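Local atomic coordinates of aldehyde dehydrogenase 12 (Zea mays, PDB entry 6D97), a protein that catalyses the NAD-dependent oxidation of L-glutamate gamma-semialdehyde to glutamate, the last step of proline catabolism in plants. Residues W299-P304 and V333-K338; Q307-V312 and S341-L346; P410-V415 and Q438-Y443. One frame throughout, in Å; residues are numbered along the deposited sequence.

Interaction 1: W299-P304 and V333-K338; sequences WKILGP and VLFMHK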
loop_
_atom_site.group_PDB
_atom_site.type_symbol
_atom_site.label_atom_id
_atom_site.label_comp_id
_atom_site.label_asym_id
_atom_site.label_seq_id
_atom_site.Cartn_x
_atom_site.Cartn_y
_atom_site.Cartn_z
ATOM N N TRP A 299 -17.600 -25.491 5.997
ATOM C CA TRP A 299 -17.932 -25.927 7.337
ATOM C C TRP A 299 -18.300 -24.734 8.204
ATOM O O TRP A 299 -17.860 -23.605 7.964
ATOM C CB TRP A 299 -16.772 -26.713 7.995
ATOM C CG TRP A 299 -15.404 -26.100 7.860
ATOM C CD1 TRP A 299 -14.448 -26.415 6.933
ATOM C CD2 TRP A 299 -14.832 -25.089 8.695
ATOM N NE1 TRP A 299 -13.324 -25.651 7.136
ATOM C CE2 TRP A 299 -13.534 -24.827 8.210
ATOM C CE3 TRP A 299 -15.296 -24.372 9.803
ATOM C CZ2 TRP A 299 -12.696 -23.881 8.795
ATOM C CZ3 TRP A 299 -14.468 -23.433 10.378
ATOM C CH2 TRP A 299 -13.182 -23.193 9.873
ATOM N N LYS A 300 -19.129 -25.000 9.211
ATOM C CA LYS A 300 -19.422 -24.061 10.282
ATOM C C LYS A 300 -19.128 -24.758 11.596
ATOM O O LYS A 300 -19.611 -25.871 11.836
ATOM C CB LYS A 300 -20.874 -23.584 10.244
ATOM C CG LYS A 300 -21.252 -22.694 11.412
ATOM C CD LYS A 300 -22.665 -22.163 11.259
ATOM C CE LYS A 300 -22.729 -21.045 10.228
ATOM N NZ LYS A 300 -24.115 -20.821 9.728
ATOM N N ILE A 301 -18.304 -24.123 12.420
ATOM C CA ILE A 301 -17.990 -24.601 13.758
ATOM C C ILE A 301 -18.709 -23.703 14.751
ATOM O O ILE A 301 -18.592 -22.473 14.684
ATOM C CB ILE A 301 -16.475 -24.601 14.022
ATOM C CG1 ILE A 301 -15.747 -25.563 13.081
ATOM C CG2 ILE A 301 -16.195 -24.969 15.462
ATOM C CD1 ILE A 301 -14.236 -25.456 13.180
ATOM N N LEU A 302 -19.463 -24.313 15.659
ATOM C CA LEU A 302 -20.055 -23.594 16.777
ATOM C C LEU A 302 -19.129 -23.713 17.980
ATOM O O LEU A 302 -18.740 -24.822 18.364
ATOM C CB LEU A 302 -21.439 -24.148 17.121
ATOM C CG LEU A 302 -22.508 -24.276 16.033
ATOM C CD1 LEU A 302 -23.802 -24.786 16.652
ATOM C CD2 LEU A 302 -22.746 -22.962 15.310
ATOM N N GLY A 303 -18.773 -22.574 18.564
ATOM C CA GLY A 303 -17.929 -22.564 19.731
ATOM C C GLY A 303 -18.687 -22.939 20.984
ATOM O O GLY A 303 -19.882 -23.261 20.965
ATOM N N PRO A 304 -17.980 -22.900 22.117
ATOM C CA PRO A 304 -18.608 -23.304 23.384
ATOM C C PRO A 304 -19.571 -22.279 23.960
ATOM O O PRO A 304 -20.422 -22.652 24.776
ATOM C CB PRO A 304 -17.407 -23.509 24.315
ATOM C CG PRO A 304 -16.384 -22.557 23.794
ATOM C CD PRO A 304 -16.575 -22.499 22.296
ATOM N N VAL A 333 -21.474 -28.736 6.208
ATOM C CA VAL A 333 -21.301 -29.494 7.440
ATOM C C VAL A 333 -21.331 -28.522 8.613
ATOM O O VAL A 333 -20.880 -27.378 8.504
ATOM C CB VAL A 333 -20.004 -30.333 7.416
ATOM C CG1 VAL A 333 -18.798 -29.442 7.273
ATOM C CG2 VAL A 333 -19.898 -31.202 8.668
ATOM N N LEU A 334 -21.885 -28.987 9.733
ATOM C CA LEU A 334 -22.016 -28.195 10.949
ATOM C C LEU A 334 -21.405 -28.975 12.105
ATOM O O LEU A 334 -21.905 -30.047 12.460
ATOM C CB LEU A 334 -23.489 -27.869 11.231
ATOM C CG LEU A 334 -23.831 -26.984 12.432
ATOM C CD1 LEU A 334 -23.262 -25.595 12.235
ATOM C CD2 LEU A 334 -25.333 -26.909 12.637
ATOM N N PHE A 335 -20.322 -28.449 12.678
ATOM C CA PHE A 335 -19.694 -29.018 13.871
ATOM C C PHE A 335 -20.291 -28.317 15.089
ATOM O O PHE A 335 -19.930 -27.180 15.401
ATOM C CB PHE A 335 -18.176 -28.850 13.836
ATOM C CG PHE A 335 -17.508 -29.506 12.656
ATOM C CD1 PHE A 335 -17.100 -30.830 12.717
ATOM C CD2 PHE A 335 -17.260 -28.789 11.496
ATOM C CE1 PHE A 335 -16.477 -31.432 11.636
ATOM C CE2 PHE A 335 -16.635 -29.383 10.414
ATOM C CZ PHE A 335 -16.243 -30.706 10.484
ATOM N N MET A 336 -21.199 -28.999 15.785
ATOM C CA MET A 336 -21.878 -28.433 16.946
ATOM C C MET A 336 -21.110 -28.765 18.221
ATOM O O MET A 336 -20.930 -29.941 18.554
ATOM C CB MET A 336 -23.306 -28.966 17.062
ATOM C CG MET A 336 -24.260 -28.551 15.960
ATOM S SD MET A 336 -25.905 -29.184 16.326
ATOM C CE MET A 336 -26.104 -28.562 17.995
ATOM N N HIS A 337 -20.675 -27.733 18.945
ATOM C CA HIS A 337 -20.147 -27.954 20.285
ATOM C C HIS A 337 -21.249 -28.509 21.178
ATOM O O HIS A 337 -22.414 -28.115 21.069
ATOM C CB HIS A 337 -19.592 -26.656 20.873
ATOM C CG HIS A 337 -18.753 -26.858 22.100
ATOM N ND1 HIS A 337 -19.277 -27.286 23.301
ATOM C CD2 HIS A 337 -17.426 -26.691 22.309
ATOM C CE1 HIS A 337 -18.310 -27.377 24.196
ATOM N NE2 HIS A 337 -17.176 -27.022 23.620
ATOM N N LYS A 338 -20.875 -29.434 22.067
ATOM C CA LYS A 338 -21.863 -30.131 22.889
ATOM C C LYS A 338 -22.739 -29.164 23.678
ATOM O O LYS A 338 -23.906 -29.467 23.953
ATOM C CB LYS A 338 -21.156 -31.102 23.838
ATOM C CG LYS A 338 -22.065 -32.143 24.473
ATOM C CD LYS A 338 -21.274 -33.084 25.372
ATOM C CE LYS A 338 -22.167 -34.152 25.986
ATOM N NZ LYS A 338 -23.240 -33.570 26.840
#
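Strands 299-302 and 333-337 run parallel, their directions only 8° apart, and are the two strands of a beta-alpha-beta unit whose crossover helix is 309-321. A ladder of three backbone hydrogen bonds joins them: Lys300 N gives to Val333 O, Phe335 N to Lys300 O at 2.8 Å, and Leu302 N to Phe335 O in an almost perfectly straight bond (179° at the hydrogen).

Phe335 carries much of the packing on the face it shares with Trp299, Ile301 and Val333. With CG beside the backbone N, its CB and CD2 both lie near Lys300 O, CD2 at 3.8 Å, and CD2 is 3.9 Å from Ile301 CG1. Further out on the same flank, Trp299 CB lies in the ring plane, at its edge, 3.6 Å from Phe335 CE2. Val451 and Cys455 of helix 448-457 pack against the same ring. On the reverse face Lys300 and Leu334 lie side by side, Leu334 CD1 against Lys300 CD at 3.6 Å, while the ammonium group continues to Asp319 and Gln331. Past the ladder, Pro304 CB stands 3.8 Å from the centroid of the His337 ring, a CH-pi contact over its face.

Backbone polar groups are thus met partly in this ladder and partly by strands 463-467 and 437-443 on the outer sides, mostly apolar carbon packs on both faces, and the buried lysine charge is probably stabilised by the Asp319 salt bridge.

Interaction 2: Q307-V312 and S341-L346; sequences QEVDYV and SSSGLL
Tyr311 has the one aromatic ring of these two segments, and it takes no part in the contact: it meets Trp314 edge-to-face and the ring of Trp541 of the second subunit with the planes at about 55°, while its OH bonds to Arg491 NE. The flat groups that matter between the segments are peptides. Val309 CG1 comes to 3.7 Å from the carbonyl O of Ser343, and the same methyl, anti to the backbone N, lies 4.0 Å from Leu345 CA. Its twin CG2 faces the CB of Ser343. One branched side chain is therefore set astride the bend where 341-346 turns into a helix. A turn further along, Val312 CG1 meets Leu345 CD1 at 4.0 Å, the two side chains crossing at about a right angle. Trp340 touches both valines.

The bend itself is tied locally. Ser343 OG, held in the crowded position between backbone N and carbonyl carbon, accepts from Leu345 N at 3.2 Å in an ST turn and donates to Trp340 O. Gly344 takes the N-cap position with a positive phi of 84°, at which a CB would be jammed against the carbonyl O of Ser343. In the partner segment Glu308 is the N-cap residue, and its O receives Val312 N at 2.9 Å, the first turn of helix 309-321. A salt bridge from Asp310 to Lys348 ties the two helices together further on.

Two helix starts, each following a parallel strand (298-302 and 331-337) and packed by aliphatic side chains, are what successive beta-alpha units of a parallel alpha/beta domain present, here in the aldehyde dehydrogenase fold.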
loop_
_atom_site.group_PDB
_atom_site.type_symbol
_atom_site.label_atom_id
_atom_site.label_comp_id
_atom_site.label_asym_id
_atom_site.label_seq_id
_atom_site.Cartn_x
_atom_site.Cartn_y
_atom_site.Cartn_z
ATOM N N GLN A 307 -25.155 -18.566 22.643
ATOM C CA GLN A 307 -25.891 -17.309 22.731
ATOM C C GLN A 307 -26.516 -17.010 21.375
ATOM O O GLN A 307 -26.125 -17.586 20.353
ATOM C CB GLN A 307 -24.990 -16.149 23.163
ATOM C CG GLN A 307 -23.867 -15.855 22.192
ATOM C CD GLN A 307 -22.849 -14.890 22.756
ATOM O OE1 GLN A 307 -21.795 -15.300 23.240
ATOM N NE2 GLN A 307 -23.156 -13.599 22.695
ATOM N N GLU A 308 -27.478 -16.083 21.382
ATOM C CA GLU A 308 -28.198 -15.649 20.182
ATOM C C GLU A 308 -28.668 -16.848 19.361
ATOM O O GLU A 308 -28.467 -16.918 18.147
ATOM C CB GLU A 308 -27.341 -14.710 19.330
ATOM C CG GLU A 308 -26.791 -13.502 20.072
ATOM C CD GLU A 308 -27.866 -12.491 20.432
ATOM O OE1 GLU A 308 -27.555 -11.543 21.185
ATOM O OE2 GLU A 308 -29.018 -12.638 19.966
ATOM N N VAL A 309 -29.297 -17.806 20.048
ATOM C CA VAL A 309 -29.652 -19.075 19.417
ATOM C C VAL A 309 -30.569 -18.850 18.220
ATOM O O VAL A 309 -30.420 -19.496 17.176
ATOM C CB VAL A 309 -30.294 -20.021 20.448
ATOM C CG1 VAL A 309 -30.629 -21.356 19.802
ATOM C CG2 VAL A 309 -29.370 -20.212 21.644
ATOM N N ASP A 310 -31.532 -17.934 18.352
ATOM C CA ASP A 310 -32.430 -17.639 17.240
ATOM C C ASP A 310 -31.662 -17.104 16.039
ATOM O O ASP A 310 -31.856 -17.565 14.908
ATOM C CB ASP A 310 -33.499 -16.639 17.682
ATOM C CG ASP A 310 -34.510 -17.246 18.629
ATOM O OD1 ASP A 310 -35.047 -18.328 18.318
ATOM O OD2 ASP A 310 -34.767 -16.641 19.688
ATOM N N TYR A 311 -30.779 -16.128 16.269
ATOM C CA TYR A 311 -30.006 -15.560 15.170
ATOM C C TYR A 311 -29.125 -16.613 14.511
ATOM O O TYR A 311 -29.046 -16.684 13.279
ATOM C CB TYR A 311 -29.151 -14.392 15.665
ATOM C CG TYR A 311 -28.496 -13.614 14.542
ATOM C CD1 TYR A 311 -27.303 -14.044 13.970
ATOM C CD2 TYR A 311 -29.076 -12.452 14.048
ATOM C CE1 TYR A 311 -26.709 -13.338 12.940
ATOM C CE2 TYR A 311 -28.488 -11.739 13.021
ATOM C CZ TYR A 311 -27.306 -12.186 12.470
ATOM O OH TYR A 311 -26.719 -11.479 11.447
ATOM N N VAL A 312 -28.444 -17.431 15.318
ATOM C CA VAL A 312 -27.558 -18.457 14.775
ATOM C C VAL A 312 -28.350 -19.474 13.964
ATOM O O VAL A 312 -27.901 -19.930 12.905
ATOM C CB VAL A 312 -26.763 -19.130 15.910
ATOM C CG1 VAL A 312 -25.960 -20.308 15.378
ATOM C CG2 VAL A 312 -25.849 -18.116 16.579
ATOM N N SER A 341 -26.166 -28.509 22.224
ATOM C CA SER A 341 -27.132 -29.587 22.029
ATOM C C SER A 341 -28.431 -29.334 22.784
ATOM O O SER A 341 -29.492 -29.805 22.363
ATOM C CB SER A 341 -26.528 -30.925 22.457
ATOM O OG SER A 341 -26.205 -30.923 23.836
ATOM N N SER A 342 -28.369 -28.605 23.895
ATOM C CA SER A 342 -29.544 -28.306 24.702
ATOM C C SER A 342 -30.099 -26.913 24.433
ATOM O O SER A 342 -31.005 -26.467 25.143
ATOM C CB SER A 342 -29.205 -28.458 26.184
ATOM O OG SER A 342 -28.074 -27.676 26.526
ATOM N N SER A 343 -29.582 -26.225 23.415
ATOM C CA SER A 343 -29.951 -24.839 23.160
ATOM C C SER A 343 -31.286 -24.697 22.443
ATOM O O SER A 343 -31.857 -23.601 22.445
ATOM C CB SER A 343 -28.858 -24.158 22.332
ATOM O OG SER A 343 -28.724 -24.772 21.061
ATOM N N GLY A 344 -31.797 -25.767 21.841
ATOM C CA GLY A 344 -32.925 -25.666 20.942
ATOM C C GLY A 344 -32.564 -25.290 19.521
ATOM O O GLY A 344 -33.468 -25.029 18.718
ATOM N N LEU A 345 -31.271 -25.258 19.188
ATOM C CA LEU A 345 -30.841 -24.828 17.860
ATOM C C LEU A 345 -31.362 -25.762 16.775
ATOM O O LEU A 345 -31.964 -25.314 15.794
ATOM C CB LEU A 345 -29.315 -24.754 17.803
ATOM C CG LEU A 345 -28.761 -24.559 16.392
ATOM C CD1 LEU A 345 -28.827 -23.096 15.998
ATOM C CD2 LEU A 345 -27.351 -25.096 16.280
ATOM N N LEU A 346 -31.119 -27.068 16.927
ATOM C CA LEU A 346 -31.546 -28.027 15.912
ATOM C C LEU A 346 -33.057 -28.005 15.733
ATOM O O LEU A 346 -33.561 -28.141 14.612
ATOM C CB LEU A 346 -31.070 -29.434 16.280
ATOM C CG LEU A 346 -29.605 -29.771 16.001
ATOM C CD1 LEU A 346 -29.286 -31.189 16.462
ATOM C CD2 LEU A 346 -29.294 -29.596 14.518
#

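Interaction 3: P410-V415 and Q438-Y443; sequences PTAVFV and QVVTEY
Phe414, the last residue of strand 411-414, and Val415 just after it send their side chains in different directions along strand 438-443. Phe414, its CG anti to the backbone N (chi1 176°), leans across the partner: CD1 lies 3.3 Å from Val440 O, and CE1 goes on to 3.7 Å from Thr441 CA, close to the backbone N of Glu442. Val415 instead crosses Val439 obliquely, CG2 to CG1 at 3.9 Å. On the face of the sheet shared by Ala412, Phe414, Gln438 and Val440, Ala412 CB rests against Gln438 CG at 3.7 Å; the amide beyond is satisfied by Gln331 and Tyr321.

Four backbone hydrogen bonds run through this parallel pairing. Val415 N approaches Val440 O nearly along the C=O axis at 2.9 Å, whereas Val440 N stands above the carbonyl plane of Val413. Thr441 adds a side-chain bond, its OG1, anti to the backbone N, giving to Val415 O at 2.6 Å. An alanine in place of Phe414 would probably loosen this end of the strand pair, since the ring's contacts with Thr441, Glu442 and Leu390 of strand 388-391 would go.

The buried carbonyls near the two ends are thereby satisfied: Thr411 O takes an amide, Gln438 N, and a hydroxyl, Tyr321 OH, and Val415 O, just past the strand, takes the Thr441 hydroxyl where the amide ladder stops.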
loop_
_atom_site.group_PDB
_atom_site.type_symbol
_atom_site.label_atom_id
_atom_site.label_comp_id
_atom_site.label_asym_id
_atom_site.label_seq_id
_atom_site.Cartn_x
_atom_site.Cartn_y
_atom_site.Cartn_z
ATOM N N PRO A 410 -35.401 -29.602 2.319
ATOM C CA PRO A 410 -34.125 -29.334 2.998
ATOM C C PRO A 410 -33.778 -30.469 3.945
ATOM O O PRO A 410 -34.580 -30.859 4.796
ATOM C CB PRO A 410 -34.388 -28.027 3.754
ATOM C CG PRO A 410 -35.498 -27.382 3.009
ATOM C CD PRO A 410 -36.363 -28.504 2.501
ATOM N N THR A 411 -32.572 -31.003 3.787
ATOM C CA THR A 411 -32.162 -32.215 4.477
ATOM C C THR A 411 -30.903 -31.975 5.296
ATOM O O THR A 411 -29.949 -31.343 4.830
ATOM C CB THR A 411 -31.925 -33.352 3.482
ATOM O OG1 THR A 411 -33.134 -33.611 2.757
ATOM C CG2 THR A 411 -31.483 -34.618 4.210
ATOM N N ALA A 412 -30.913 -32.490 6.524
ATOM C CA ALA A 412 -29.749 -32.508 7.397
ATOM C C ALA A 412 -29.627 -33.893 8.008
ATOM O O ALA A 412 -30.607 -34.432 8.532
ATOM C CB ALA A 412 -29.858 -31.452 8.499
ATOM N N VAL A 413 -28.429 -34.467 7.946
ATOM C CA VAL A 413 -28.168 -35.807 8.457
ATOM C C VAL A 413 -27.098 -35.707 9.531
ATOM O O VAL A 413 -26.013 -35.166 9.286
ATOM C CB VAL A 413 -27.731 -36.772 7.344
ATOM C CG1 VAL A 413 -27.335 -38.111 7.941
ATOM C CG2 VAL A 413 -28.844 -36.945 6.322
ATOM N N PHE A 414 -27.400 -36.221 10.717
ATOM C CA PHE A 414 -26.397 -36.303 11.765
ATOM C C PHE A 414 -25.490 -37.502 11.530
ATOM O O PHE A 414 -25.958 -38.594 11.196
ATOM C CB PHE A 414 -27.057 -36.411 13.139
ATOM C CG PHE A 414 -26.082 -36.599 14.271
ATOM C CD1 PHE A 414 -25.397 -35.513 14.801
ATOM C CD2 PHE A 414 -25.858 -37.855 14.812
ATOM C CE1 PHE A 414 -24.504 -35.677 15.843
ATOM C CE2 PHE A 414 -24.966 -38.026 15.855
ATOM C CZ PHE A 414 -24.287 -36.935 16.370
ATOM N N VAL A 415 -24.187 -37.290 11.688
ATOM C CA VAL A 415 -23.208 -38.373 11.679
ATOM C C VAL A 415 -22.263 -38.149 12.855
ATOM O O VAL A 415 -21.686 -37.059 12.977
ATOM C CB VAL A 415 -22.439 -38.442 10.349
ATOM C CG1 VAL A 415 -21.469 -39.609 10.367
ATOM C CG2 VAL A 415 -23.399 -38.561 9.168
ATOM N N GLN A 438 -27.068 -30.991 4.185
ATOM C CA GLN A 438 -25.920 -30.750 5.040
ATOM C C GLN A 438 -25.760 -31.914 6.010
ATOM O O GLN A 438 -26.713 -32.639 6.312
ATOM C CB GLN A 438 -26.064 -29.445 5.844
ATOM C CG GLN A 438 -27.301 -29.387 6.726
ATOM C CD GLN A 438 -27.282 -28.201 7.655
ATOM O OE1 GLN A 438 -26.235 -27.809 8.164
ATOM N NE2 GLN A 438 -28.440 -27.646 7.911
ATOM N N VAL A 439 -24.544 -32.064 6.526
ATOM C CA VAL A 439 -24.244 -33.012 7.590
ATOM C C VAL A 439 -24.060 -32.225 8.883
ATOM O O VAL A 439 -23.417 -31.167 8.897
ATOM C CB VAL A 439 -23.002 -33.861 7.266
ATOM C CG1 VAL A 439 -22.649 -34.788 8.422
ATOM C CG2 VAL A 439 -23.235 -34.653 5.984
ATOM N N VAL A 440 -24.649 -32.723 9.966
ATOM C CA VAL A 440 -24.492 -32.143 11.293
ATOM C C VAL A 440 -23.762 -33.160 12.164
ATOM O O VAL A 440 -23.997 -34.375 12.065
ATOM C CB VAL A 440 -25.847 -31.760 11.911
ATOM C CG1 VAL A 440 -25.681 -31.245 13.320
ATOM C CG2 VAL A 440 -26.543 -30.728 11.038
ATOM N N THR A 441 -22.852 -32.668 13.003
ATOM C CA THR A 441 -22.156 -33.515 13.955
ATOM C C THR A 441 -21.923 -32.729 15.239
ATOM O O THR A 441 -22.162 -31.518 15.321
ATOM C CB THR A 441 -20.829 -34.027 13.386
ATOM O OG1 THR A 441 -20.387 -35.143 14.168
ATOM C CG2 THR A 441 -19.768 -32.947 13.410
ATOM N N GLU A 442 -21.470 -33.448 16.260
ATOM C CA GLU A 442 -21.268 -32.884 17.586
ATOM C C GLU A 442 -19.861 -33.192 18.071
ATOM O O GLU A 442 -19.332 -34.281 17.826
ATOM C CB GLU A 442 -22.297 -33.430 18.583
ATOM C CG GLU A 442 -22.207 -32.789 19.956
ATOM C CD GLU A 442 -23.002 -33.538 21.004
ATOM O OE1 GLU A 442 -24.195 -33.218 21.189
ATOM O OE2 GLU A 442 -22.432 -34.453 21.639
ATOM N N TYR A 443 -19.259 -32.223 18.757
ATOM C CA TYR A 443 -17.968 -32.405 19.401
ATOM C C TYR A 443 -18.026 -31.861 20.819
ATOM O O TYR A 443 -18.677 -30.844 21.080
ATOM C CB TYR A 443 -16.833 -31.728 18.609
ATOM C CG TYR A 443 -16.772 -30.213 18.685
ATOM C CD1 TYR A 443 -17.517 -29.421 17.815
ATOM C CD2 TYR A 443 -15.931 -29.578 19.598
ATOM C CE1 TYR A 443 -17.448 -28.040 17.869
ATOM C CE2 TYR A 443 -15.857 -28.200 19.660
ATOM C CZ TYR A 443 -16.617 -27.437 18.794
ATOM O OH TYR A 443 -16.547 -26.068 18.854
#

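Overall arrangement
Interactions 1 and 3 belong to one mixed sheet and are both buried. Strand 331-337 lies between 298-302 and 437-443 and joins the two ladders, Met336 N reaching Thr441 O, while Tyr443 OH spans past it to Leu302 O. Their cohesion comes mainly from backbone hydrogen bonds, with one threonine hydroxyl added in interaction 3 and side chains filling the faces. Interaction 2 differs: only partly buried, and close to the second subunit, it pairs two helix starts through aliphatic contacts, with no polar bond between its segments and the Asp310-Lys348 salt bridge joining the helices just beyond. It rests on interaction 1 where Leu302 and Met336 meet Leu345, and touches interaction 3 lightly where Leu346 meets Val440.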